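Local atomic coordinates of putative cell surface protein, similar to internalin proteins (Listeria monocytogenes EGD-e, PDB entry 5KZS), a protein that is of unknown function but is an internalin-like leucine-rich repeat protein, probably displayed on the cell surface of Listeria monocytogenes. Residues E256-F266 with T295-T306; M273-S284 with Y314-A323. All coordinates share one frame; numbering follows the deposited sequence.

Contact 1. Residues E256-F266 with T295-T306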
loop_
_atom_site.group_PDB
_atom_site.type_symbol
_atom_site.label_atom_id
_atom_site.label_comp_id
_atom_site.label_asym_id
_atom_site.label_seq_id
_atom_site.Cartn_x
_atom_site.Cartn_y
_atom_site.Cartn_z
ATOM N N GLU A 256 -18.016 40.378 8.466
ATOM C CA GLU A 256 -16.685 39.919 8.898
ATOM C C GLU A 256 -16.058 38.998 7.851
ATOM O O GLU A 256 -16.765 38.375 7.058
ATOM C CB GLU A 256 -16.747 39.185 10.241
ATOM C CG GLU A 256 -16.921 40.076 11.455
ATOM C CD GLU A 256 -17.104 39.291 12.753
ATOM O OE1 GLU A 256 -16.878 38.060 12.794
ATOM O OE2 GLU A 256 -17.493 39.909 13.759
ATOM N N THR A 257 -14.729 38.941 7.872
ATOM C CA THR A 257 -13.966 37.985 7.102
ATOM C C THR A 257 -13.952 36.608 7.787
ATOM O O THR A 257 -14.302 36.476 8.963
ATOM C CB THR A 257 -12.517 38.475 6.878
ATOM O OG1 THR A 257 -11.927 38.884 8.115
ATOM C CG2 THR A 257 -12.485 39.647 5.886
ATOM N N CYS A 258 -13.567 35.582 7.036
ATOM C CA CYS A 258 -13.416 34.233 7.580
ATOM C C CYS A 258 -11.969 33.773 7.449
ATOM O O CYS A 258 -11.409 33.786 6.353
ATOM C CB CYS A 258 -14.328 33.236 6.865
ATOM S SG CYS A 258 -14.139 31.550 7.501
ATOM N N THR A 259 -11.376 33.363 8.565
ATOM C CA THR A 259 -10.022 32.843 8.570
ATOM C C THR A 259 -10.057 31.371 9.001
ATOM O O THR A 259 -10.763 31.010 9.959
ATOM C CB THR A 259 -9.118 33.675 9.497
ATOM O OG1 THR A 259 -9.120 35.037 9.058
ATOM C CG2 THR A 259 -7.680 33.142 9.483
ATOM N N ILE A 260 -9.301 30.530 8.288
ATOM C CA ILE A 260 -9.162 29.108 8.623
ATOM C C ILE A 260 -7.695 28.778 8.852
ATOM O O ILE A 260 -6.819 29.469 8.345
ATOM C CB ILE A 260 -9.771 28.196 7.539
ATOM C CG1 ILE A 260 -9.142 28.456 6.163
ATOM C CG2 ILE A 260 -11.282 28.397 7.471
ATOM C CD1 ILE A 260 -9.429 27.373 5.146
ATOM N N GLN A 261 -7.438 27.744 9.648
ATOM C CA GLN A 261 -6.079 27.223 9.842
ATOM C C GLN A 261 -5.906 26.057 8.874
ATOM O O GLN A 261 -6.841 25.276 8.668
ATOM C CB GLN A 261 -5.861 26.754 11.296
ATOM C CG GLN A 261 -6.176 27.797 12.378
ATOM C CD GLN A 261 -5.290 29.041 12.291
ATOM O OE1 GLN A 261 -4.099 28.949 11.962
ATOM N NE2 GLN A 261 -5.867 30.214 12.589
ATOM N N LEU A 262 -4.730 25.959 8.251
ATOM C CA LEU A 262 -4.450 24.887 7.287
ATOM C C LEU A 262 -2.943 24.723 7.086
ATOM O O LEU A 262 -2.405 25.106 6.041
ATOM C CB LEU A 262 -5.155 25.188 5.956
ATOM C CG LEU A 262 -5.165 24.109 4.878
ATOM C CD1 LEU A 262 -5.770 22.826 5.439
ATOM C CD2 LEU A 262 -5.932 24.583 3.650
ATOM N N PRO A 263 -2.250 24.165 8.099
ATOM C CA PRO A 263 -0.782 24.050 8.066
ATOM C C PRO A 263 -0.203 23.315 6.853
ATOM O O PRO A 263 0.931 23.598 6.452
ATOM C CB PRO A 263 -0.463 23.279 9.351
ATOM C CG PRO A 263 -1.602 23.581 10.278
ATOM C CD PRO A 263 -2.809 23.722 9.397
ATOM N N ILE A 264 -0.965 22.369 6.295
ATOM C CA ILE A 264 -0.540 21.592 5.116
ATOM C C ILE A 264 -0.117 22.485 3.944
ATOM O O ILE A 264 0.911 22.218 3.315
ATOM C CB ILE A 264 -1.601 20.528 4.682
ATOM C CG1 ILE A 264 -1.016 19.581 3.629
ATOM C CG2 ILE A 264 -2.899 21.153 4.178
ATOM C CD1 ILE A 264 -1.873 18.363 3.350
ATOM N N TYR A 265 -0.870 23.556 3.686
ATOM C CA TYR A 265 -0.520 24.483 2.612
ATOM C C TYR A 265 0.912 25.011 2.763
ATOM O O TYR A 265 1.717 24.943 1.816
ATOM C CB TYR A 265 -1.509 25.652 2.517
ATOM C CG TYR A 265 -1.100 26.675 1.465
ATOM C CD1 TYR A 265 -1.456 26.518 0.123
ATOM C CD2 TYR A 265 -0.318 27.780 1.808
ATOM C CE1 TYR A 265 -1.058 27.442 -0.843
ATOM C CE2 TYR A 265 0.088 28.707 0.854
ATOM C CZ TYR A 265 -0.285 28.542 -0.469
ATOM O OH TYR A 265 0.129 29.470 -1.398
ATOM N N PHE A 266 1.225 25.509 3.953
ATOM C CA PHE A 266 2.478 26.251 4.183
ATOM C C PHE A 266 3.626 25.296 4.396
ATOM O O PHE A 266 4.786 25.632 4.141
ATOM C CB PHE A 266 2.348 27.189 5.377
ATOM C CG PHE A 266 1.274 28.218 5.208
ATOM C CD1 PHE A 266 -0.050 27.927 5.540
ATOM C CD2 PHE A 266 1.572 29.466 4.686
ATOM C CE1 PHE A 266 -1.048 28.867 5.372
ATOM C CE2 PHE A 266 0.574 30.411 4.514
ATOM C CZ PHE A 266 -0.737 30.116 4.864
ATOM N N THR A 295 -3.098 34.693 2.044
ATOM C CA THR A 295 -2.396 33.759 2.923
ATOM C C THR A 295 -1.422 34.469 3.851
ATOM O O THR A 295 -0.582 35.229 3.383
ATOM C CB THR A 295 -1.629 32.666 2.119
ATOM O OG1 THR A 295 -0.399 33.184 1.579
ATOM C CG2 THR A 295 -2.500 32.095 0.998
ATOM N N ASN A 296 -1.537 34.201 5.157
ATOM C CA ASN A 296 -0.534 34.622 6.143
ATOM C C ASN A 296 0.311 33.439 6.638
ATOM O O ASN A 296 -0.185 32.541 7.326
ATOM C CB ASN A 296 -1.180 35.340 7.335
ATOM C CG ASN A 296 -0.154 36.099 8.190
ATOM O OD1 ASN A 296 0.939 35.592 8.474
ATOM N ND2 ASN A 296 -0.504 37.321 8.602
ATOM N N ALA A 297 1.602 33.487 6.314
ATOM C CA ALA A 297 2.546 32.419 6.638
ATOM C C ALA A 297 2.860 32.301 8.121
ATOM O O ALA A 297 3.004 31.184 8.623
ATOM C CB ALA A 297 3.836 32.584 5.842
ATOM N N ASP A 298 2.962 33.432 8.818
ATOM C CA ASP A 298 3.285 33.418 10.255
ATOM C C ASP A 298 2.248 32.699 11.115
ATOM O O ASP A 298 2.612 31.987 12.049
ATOM C CB ASP A 298 3.515 34.833 10.800
ATOM C CG ASP A 298 4.955 35.283 10.659
ATOM O OD1 ASP A 298 5.563 35.022 9.595
ATOM O OD2 ASP A 298 5.473 35.896 11.621
ATOM N N THR A 299 0.973 32.880 10.796
ATOM C CA THR A 299 -0.108 32.204 11.502
ATOM C C THR A 299 -0.580 30.915 10.810
ATOM O O THR A 299 -1.485 30.243 11.313
ATOM C CB THR A 299 -1.293 33.156 11.657
ATOM O OG1 THR A 299 -1.685 33.626 10.366
ATOM C CG2 THR A 299 -0.901 34.352 12.518
ATOM N N GLU A 300 0.032 30.565 9.671
ATOM C CA GLU A 300 -0.377 29.423 8.852
ATOM C C GLU A 300 -1.896 29.387 8.660
ATOM O O GLU A 300 -2.545 28.341 8.814
ATOM C CB GLU A 300 0.157 28.108 9.444
ATOM C CG GLU A 300 1.681 28.065 9.552
ATOM C CD GLU A 300 2.259 26.653 9.622
ATOM O OE1 GLU A 300 1.690 25.793 10.335
ATOM O OE2 GLU A 300 3.298 26.405 8.969
ATOM N N SER A 301 -2.447 30.560 8.347
ATOM C CA SER A 301 -3.878 30.721 8.084
ATOM C C SER A 301 -4.128 31.294 6.697
ATOM O O SER A 301 -3.260 31.919 6.082
ATOM C CB SER A 301 -4.579 31.578 9.157
ATOM O OG SER A 301 -3.669 32.262 9.996
ATOM N N ILE A 302 -5.335 31.038 6.220
ATOM C CA ILE A 302 -5.809 31.531 4.953
ATOM C C ILE A 302 -7.081 32.302 5.273
ATOM O O ILE A 302 -7.937 31.799 6.002
ATOM C CB ILE A 302 -6.062 30.365 3.972
ATOM C CG1 ILE A 302 -4.722 29.798 3.496
ATOM C CG2 ILE A 302 -6.899 30.805 2.770
ATOM C CD1 ILE A 302 -4.817 28.381 2.956
ATOM N N THR A 303 -7.179 33.529 4.745
ATOM C CA THR A 303 -8.324 34.406 4.977
ATOM C C THR A 303 -9.149 34.565 3.707
ATOM O O THR A 303 -8.607 34.845 2.642
ATOM C CB THR A 303 -7.866 35.781 5.492
ATOM O OG1 THR A 303 -7.152 35.599 6.724
ATOM C CG2 THR A 303 -9.064 36.697 5.740
ATOM N N LEU A 304 -10.455 34.357 3.839
ATOM C CA LEU A 304 -11.397 34.567 2.756
ATOM C C LEU A 304 -12.167 35.854 3.037
ATOM O O LEU A 304 -12.674 36.041 4.141
ATOM C CB LEU A 304 -12.389 33.408 2.662
ATOM C CG LEU A 304 -11.962 31.915 2.662
ATOM C CD1 LEU A 304 -12.859 31.149 1.695
ATOM C CD2 LEU A 304 -10.497 31.661 2.335
ATOM N N ASP A 305 -12.259 36.736 2.043
ATOM C CA ASP A 305 -13.066 37.950 2.170
ATOM C C ASP A 305 -14.569 37.625 2.067
ATOM O O ASP A 305 -15.194 37.792 1.020
ATOM C CB ASP A 305 -12.633 39.007 1.142
ATOM C CG ASP A 305 -13.089 40.420 1.509
ATOM O OD1 ASP A 305 -14.054 40.569 2.297
ATOM O OD2 ASP A 305 -12.467 41.385 1.007
ATOM N N THR A 306 -15.138 37.189 3.193
ATOM C CA THR A 306 -16.567 36.855 3.294
ATOM C C THR A 306 -17.447 38.039 3.688
ATOM O O THR A 306 -18.618 37.839 4.012
ATOM C CB THR A 306 -16.799 35.705 4.309
ATOM O OG1 THR A 306 -16.201 36.025 5.577
ATOM C CG2 THR A 306 -16.206 34.416 3.780
#

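Contact 2. Residues M273-S284 with Y314-A323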
loop_
_atom_site.group_PDB
_atom_site.type_symbol
_atom_site.label_atom_id
_atom_site.label_comp_id
_atom_site.label_asym_id
_atom_site.label_seq_id
_atom_site.Cartn_x
_atom_site.Cartn_y
_atom_site.Cartn_z
HETATM N N MSE A 273 6.739 21.911 -2.794
HETATM C CA MSE A 273 5.885 20.830 -3.272
HETATM C C MSE A 273 4.561 21.377 -3.728
HETATM O O MSE A 273 3.622 20.621 -3.959
HETATM C CB MSE A 273 5.802 19.852 -2.089
HETATM C CG MSE A 273 5.091 18.502 -2.260
HETATM SE SE MSE A 273 5.846 17.388 -3.699
HETATM C CE MSE A 273 7.791 17.753 -3.569
ATOM N N LEU A 274 4.469 22.691 -3.895
ATOM C CA LEU A 274 3.290 23.271 -4.483
ATOM C C LEU A 274 3.578 23.516 -5.957
ATOM O O LEU A 274 4.467 24.299 -6.296
ATOM C CB LEU A 274 2.898 24.563 -3.773
ATOM C CG LEU A 274 2.223 24.387 -2.408
ATOM C CD1 LEU A 274 2.045 25.741 -1.754
ATOM C CD2 LEU A 274 0.878 23.685 -2.509
ATOM N N VAL A 275 2.846 22.815 -6.823
ATOM C CA VAL A 275 2.942 23.022 -8.278
ATOM C C VAL A 275 2.524 24.451 -8.629
ATOM O O VAL A 275 3.132 25.101 -9.474
ATOM C CB VAL A 275 2.084 22.006 -9.102
ATOM C CG1 VAL A 275 2.468 20.565 -8.776
ATOM C CG2 VAL A 275 0.576 22.216 -8.915
ATOM N N ASN A 276 1.498 24.929 -7.929
ATOM C CA ASN A 276 0.821 26.183 -8.220
ATOM C C ASN A 276 0.427 26.823 -6.858
ATOM O O ASN A 276 -0.505 26.345 -6.176
ATOM C CB ASN A 276 -0.380 25.857 -9.119
ATOM C CG ASN A 276 -1.414 26.940 -9.130
ATOM O OD1 ASN A 276 -1.159 28.038 -9.607
ATOM N ND2 ASN A 276 -2.596 26.636 -8.594
ATOM N N PRO A 277 1.174 27.870 -6.431
ATOM C CA PRO A 277 0.895 28.582 -5.166
ATOM C C PRO A 277 -0.518 29.143 -4.944
ATOM O O PRO A 277 -0.886 29.367 -3.788
ATOM C CB PRO A 277 1.909 29.735 -5.186
ATOM C CG PRO A 277 3.072 29.173 -5.926
ATOM C CD PRO A 277 2.509 28.226 -6.960
ATOM N N THR A 278 -1.310 29.354 -5.998
ATOM C CA THR A 278 -2.544 30.135 -5.824
ATOM C C THR A 278 -3.592 29.311 -5.070
ATOM O O THR A 278 -3.697 28.105 -5.268
ATOM C CB THR A 278 -3.154 30.786 -7.117
ATOM O OG1 THR A 278 -4.418 30.188 -7.436
ATOM C CG2 THR A 278 -2.216 30.767 -8.341
ATOM N N VAL A 279 -4.312 29.991 -4.177
ATOM C CA VAL A 279 -5.415 29.433 -3.424
ATOM C C VAL A 279 -6.715 30.135 -3.816
ATOM O O VAL A 279 -6.796 31.361 -3.793
ATOM C CB VAL A 279 -5.200 29.614 -1.908
ATOM C CG1 VAL A 279 -6.287 28.878 -1.133
ATOM C CG2 VAL A 279 -3.807 29.135 -1.498
ATOM N N LEU A 280 -7.733 29.342 -4.128
ATOM C CA LEU A 280 -9.034 29.829 -4.569
ATOM C C LEU A 280 -10.130 29.469 -3.556
ATOM O O LEU A 280 -10.628 28.340 -3.512
ATOM C CB LEU A 280 -9.373 29.210 -5.922
ATOM C CG LEU A 280 -8.516 29.639 -7.118
ATOM C CD1 LEU A 280 -8.675 28.646 -8.259
ATOM C CD2 LEU A 280 -8.882 31.037 -7.583
ATOM N N GLY A 281 -10.512 30.441 -2.747
ATOM C CA GLY A 281 -11.659 30.294 -1.862
ATOM C C GLY A 281 -12.962 30.566 -2.587
ATOM O O GLY A 281 -13.063 31.539 -3.358
ATOM N N SER A 282 -13.971 29.737 -2.321
ATOM C CA SER A 282 -15.234 29.813 -3.048
ATOM C C SER A 282 -16.330 29.085 -2.322
ATOM O O SER A 282 -16.076 28.071 -1.698
ATOM C CB SER A 282 -15.069 29.179 -4.432
ATOM O OG SER A 282 -14.462 27.893 -4.329
ATOM N N TYR A 283 -17.553 29.580 -2.436
ATOM C CA TYR A 283 -18.712 28.881 -1.897
ATOM C C TYR A 283 -19.606 28.383 -3.026
ATOM O O TYR A 283 -19.549 28.893 -4.139
ATOM C CB TYR A 283 -19.478 29.770 -0.910
ATOM C CG TYR A 283 -20.268 30.910 -1.519
ATOM C CD1 TYR A 283 -21.581 30.712 -1.968
ATOM C CD2 TYR A 283 -19.720 32.193 -1.620
ATOM C CE1 TYR A 283 -22.322 31.751 -2.517
ATOM C CE2 TYR A 283 -20.453 33.239 -2.167
ATOM C CZ TYR A 283 -21.754 33.014 -2.616
ATOM O OH TYR A 283 -22.487 34.045 -3.165
ATOM N N SER A 284 -20.443 27.398 -2.712
ATOM C CA SER A 284 -21.267 26.703 -3.710
ATOM C C SER A 284 -22.576 27.437 -4.052
ATOM O O SER A 284 -23.194 28.076 -3.200
ATOM C CB SER A 284 -21.560 25.264 -3.250
ATOM O OG SER A 284 -22.915 24.900 -3.465
ATOM N N TYR A 314 -23.542 28.664 4.120
ATOM C CA TYR A 314 -22.690 28.617 2.939
ATOM C C TYR A 314 -21.739 27.421 2.953
ATOM O O TYR A 314 -20.928 27.285 3.872
ATOM C CB TYR A 314 -21.867 29.901 2.876
ATOM C CG TYR A 314 -22.676 31.143 2.588
ATOM C CD1 TYR A 314 -23.093 31.444 1.287
ATOM C CD2 TYR A 314 -23.018 32.033 3.609
ATOM C CE1 TYR A 314 -23.831 32.592 1.014
ATOM C CE2 TYR A 314 -23.751 33.187 3.343
ATOM C CZ TYR A 314 -24.155 33.462 2.048
ATOM O OH TYR A 314 -24.876 34.598 1.785
ATOM N N ASN A 315 -21.822 26.573 1.928
ATOM C CA ASN A 315 -20.877 25.463 1.769
ATOM C C ASN A 315 -19.605 25.987 1.127
ATOM O O ASN A 315 -19.551 26.185 -0.087
ATOM C CB ASN A 315 -21.478 24.348 0.916
ATOM C CG ASN A 315 -22.682 23.706 1.568
ATOM O OD1 ASN A 315 -22.661 23.396 2.757
ATOM N ND2 ASN A 315 -23.738 23.499 0.793
ATOM N N PHE A 316 -18.582 26.220 1.944
ATOM C CA PHE A 316 -17.318 26.780 1.458
ATOM C C PHE A 316 -16.318 25.704 1.094
ATOM O O PHE A 316 -16.444 24.550 1.524
ATOM C CB PHE A 316 -16.699 27.738 2.486
ATOM C CG PHE A 316 -17.063 29.178 2.253
ATOM C CD1 PHE A 316 -18.274 29.693 2.716
ATOM C CD2 PHE A 316 -16.206 30.018 1.542
ATOM C CE1 PHE A 316 -18.617 31.015 2.483
ATOM C CE2 PHE A 316 -16.543 31.337 1.309
ATOM C CZ PHE A 316 -17.749 31.837 1.780
ATOM N N ASN A 317 -15.353 26.091 0.261
ATOM C CA ASN A 317 -14.112 25.348 0.116
ATOM C C ASN A 317 -12.938 26.220 -0.274
ATOM O O ASN A 317 -13.090 27.292 -0.833
ATOM C CB ASN A 317 -14.230 24.191 -0.889
ATOM C CG ASN A 317 -14.335 24.659 -2.333
ATOM O OD1 ASN A 317 -13.340 24.705 -3.068
ATOM N ND2 ASN A 317 -15.549 25.002 -2.747
ATOM N N VAL A 318 -11.760 25.705 0.019
ATOM C CA VAL A 318 -10.506 26.249 -0.448
ATOM C C VAL A 318 -9.982 25.186 -1.423
ATOM O O VAL A 318 -10.236 24.007 -1.232
ATOM C CB VAL A 318 -9.577 26.512 0.771
ATOM C CG1 VAL A 318 -8.110 26.191 0.495
ATOM C CG2 VAL A 318 -9.742 27.945 1.251
ATOM N N GLN A 319 -9.302 25.622 -2.481
ATOM C CA GLN A 319 -8.646 24.740 -3.447
ATOM C C GLN A 319 -7.251 25.260 -3.741
ATOM O O GLN A 319 -7.061 26.456 -3.912
ATOM C CB GLN A 319 -9.420 24.703 -4.752
ATOM C CG GLN A 319 -10.546 23.702 -4.781
ATOM C CD GLN A 319 -11.358 23.783 -6.065
ATOM O OE1 GLN A 319 -10.799 23.840 -7.167
ATOM N NE2 GLN A 319 -12.682 23.798 -5.931
ATOM N N PHE A 320 -6.278 24.368 -3.813
ATOM C CA PHE A 320 -4.934 24.759 -4.207
ATOM C C PHE A 320 -4.181 23.593 -4.843
ATOM O O PHE A 320 -4.718 22.487 -4.981
ATOM C CB PHE A 320 -4.166 25.385 -3.033
ATOM C CG PHE A 320 -3.852 24.428 -1.914
ATOM C CD1 PHE A 320 -2.664 23.700 -1.913
ATOM C CD2 PHE A 320 -4.728 24.287 -0.830
ATOM C CE1 PHE A 320 -2.362 22.832 -0.874
ATOM C CE2 PHE A 320 -4.428 23.423 0.211
ATOM C CZ PHE A 320 -3.243 22.692 0.188
ATOM N N ASN A 321 -2.951 23.872 -5.271
ATOM C CA ASN A 321 -2.153 22.942 -6.034
ATOM C C ASN A 321 -2.879 22.462 -7.295
ATOM O O ASN A 321 -2.649 21.357 -7.745
ATOM C CB ASN A 321 -1.733 21.771 -5.143
ATOM C CG ASN A 321 -0.280 21.402 -5.323
ATOM O OD1 ASN A 321 0.581 22.271 -5.426
ATOM N ND2 ASN A 321 0.007 20.115 -5.346
ATOM N N ASP A 322 -3.731 23.303 -7.879
ATOM C CA ASP A 322 -4.437 22.952 -9.111
ATOM C C ASP A 322 -3.505 23.106 -10.319
ATOM O O ASP A 322 -2.943 24.179 -10.553
ATOM C CB ASP A 322 -5.700 23.807 -9.286
ATOM C CG ASP A 322 -6.711 23.572 -8.181
ATOM O OD1 ASP A 322 -6.954 22.396 -7.852
ATOM O OD2 ASP A 322 -7.254 24.557 -7.633
ATOM N N ALA A 323 -3.321 22.004 -11.044
ATOM C CA ALA A 323 -2.570 21.978 -12.304
ATOM C C ALA A 323 -3.179 20.901 -13.214
ATOM O O ALA A 323 -2.487 19.977 -13.648
ATOM C CB ALA A 323 -1.093 21.711 -12.038
#

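Contact 1. Residues E256-F266 with T295-T306
Strand 258-261 pairs antiparallel with strand 301-304 at one margin of a mixed sheet, where C258 and I260 meet L304 and I302 in hydrogen-bonded pairs. The bonds are nearly straight; I260 N reaches I302 O at 2.9 Å. The ladder runs on with a longer bond from L262 N to E300 O (3.3 Å). At the other end T306 OG1 donates to E256 O (2.8 Å). T259 and T303 face each other in a non-hydrogen-bonded pair, and their OG1 atoms share a hydrogen bond of 3.1 Å. Each OG1 lies beside its own backbone N (chi1 -58° and -60°), which turns the hydroxyls together, with each CG2 near the other OG1.

This is the repeat protein's C-terminal beta domain, beyond the parallel leucine-rich repeat sheet. Here the chain leaves the strand for helix 263-270, and F266 turns back onto the hairpin 289-304. E300 CA sits over one face of its ring, 3.9 Å from the centroid. Y265 CD2 covers the opposite face. The ring edge meets S301 O, with CZ 3.3 Å away. E300 and S301 both face N296, a G1 beta bulge. I302 CD1 touches L262 CD2 at 4.0 Å, on the face that packs against strand 331-339.

Contact 2. Residues M273-S284 with Y314-A323
Strands 279-283 and 314-320 run antiparallel, their axes 4.7 Å apart at closest and the N-to-C directions at 162°. The ladder is regular at S282 and N317, whose N and O atoms bond each other both ways; N317 N to S282 O is 2.9 Å. L280 N also bonds Q319 O, and S284 N bonds N315 O.

Y283, Y314 and F316 form an aromatic cluster at one end. Y314 turns its edge to the face of Y283, with ring planes at 71° and centroids 5.0 Å apart. Y283 CB sits over the centre of the F316 ring, 3.7 Å from the centroid. The Y283 ring stands between its own backbone N and carbonyl carbon (chi1 73°), which brings CD1 to 3.7 Å from Y314 CD1. Y314 OH bonds to S310 O.

V279 CG1 meets V318 CG1 at 3.6 Å, on the same face as the rings. On the other face Q319 NE2 donates to N317 OD1 within the strand. Beyond the ladder L274 CD2 meets the edge of the F320 ring. N321 OD1 takes a bent bond from V275 N (2.7 Å), and its ND2 has a weak bond to E241 O. In this buried side chain OD1 is thus held by a backbone N-H, and ND2 less firmly by a carbonyl. The amide therefore joins the loop before strand 279-283 to the turn after strand 314-320, while the face of Y283, V279 and F320 is largely apolar, and Y265 of helix 263-270 packs on V279.

Contact 1 and contact 2 lie about 12 Å apart, centre to centre, in the same mixed sheet. Strand 289-296 stands between their pairs, next to both 279-283 and 301-304. Along the chain the segments alternate: 256-266, 273-284, 295-306, 314-323. Helix 263-270 leads from contact 1 into contact 2. The two also touch directly. Y265 OH probably bonds to P277 O, 2.6 Å away, and the Y265 ring packs edge-to-face with F320. L304 CD1 lies 3.5 Å from F316 CD2. The alternating order means that helix 263-270 and the five strands from 258-261 to 312-320 belong to one sheet-and-helix unit, C-terminal to the repeats.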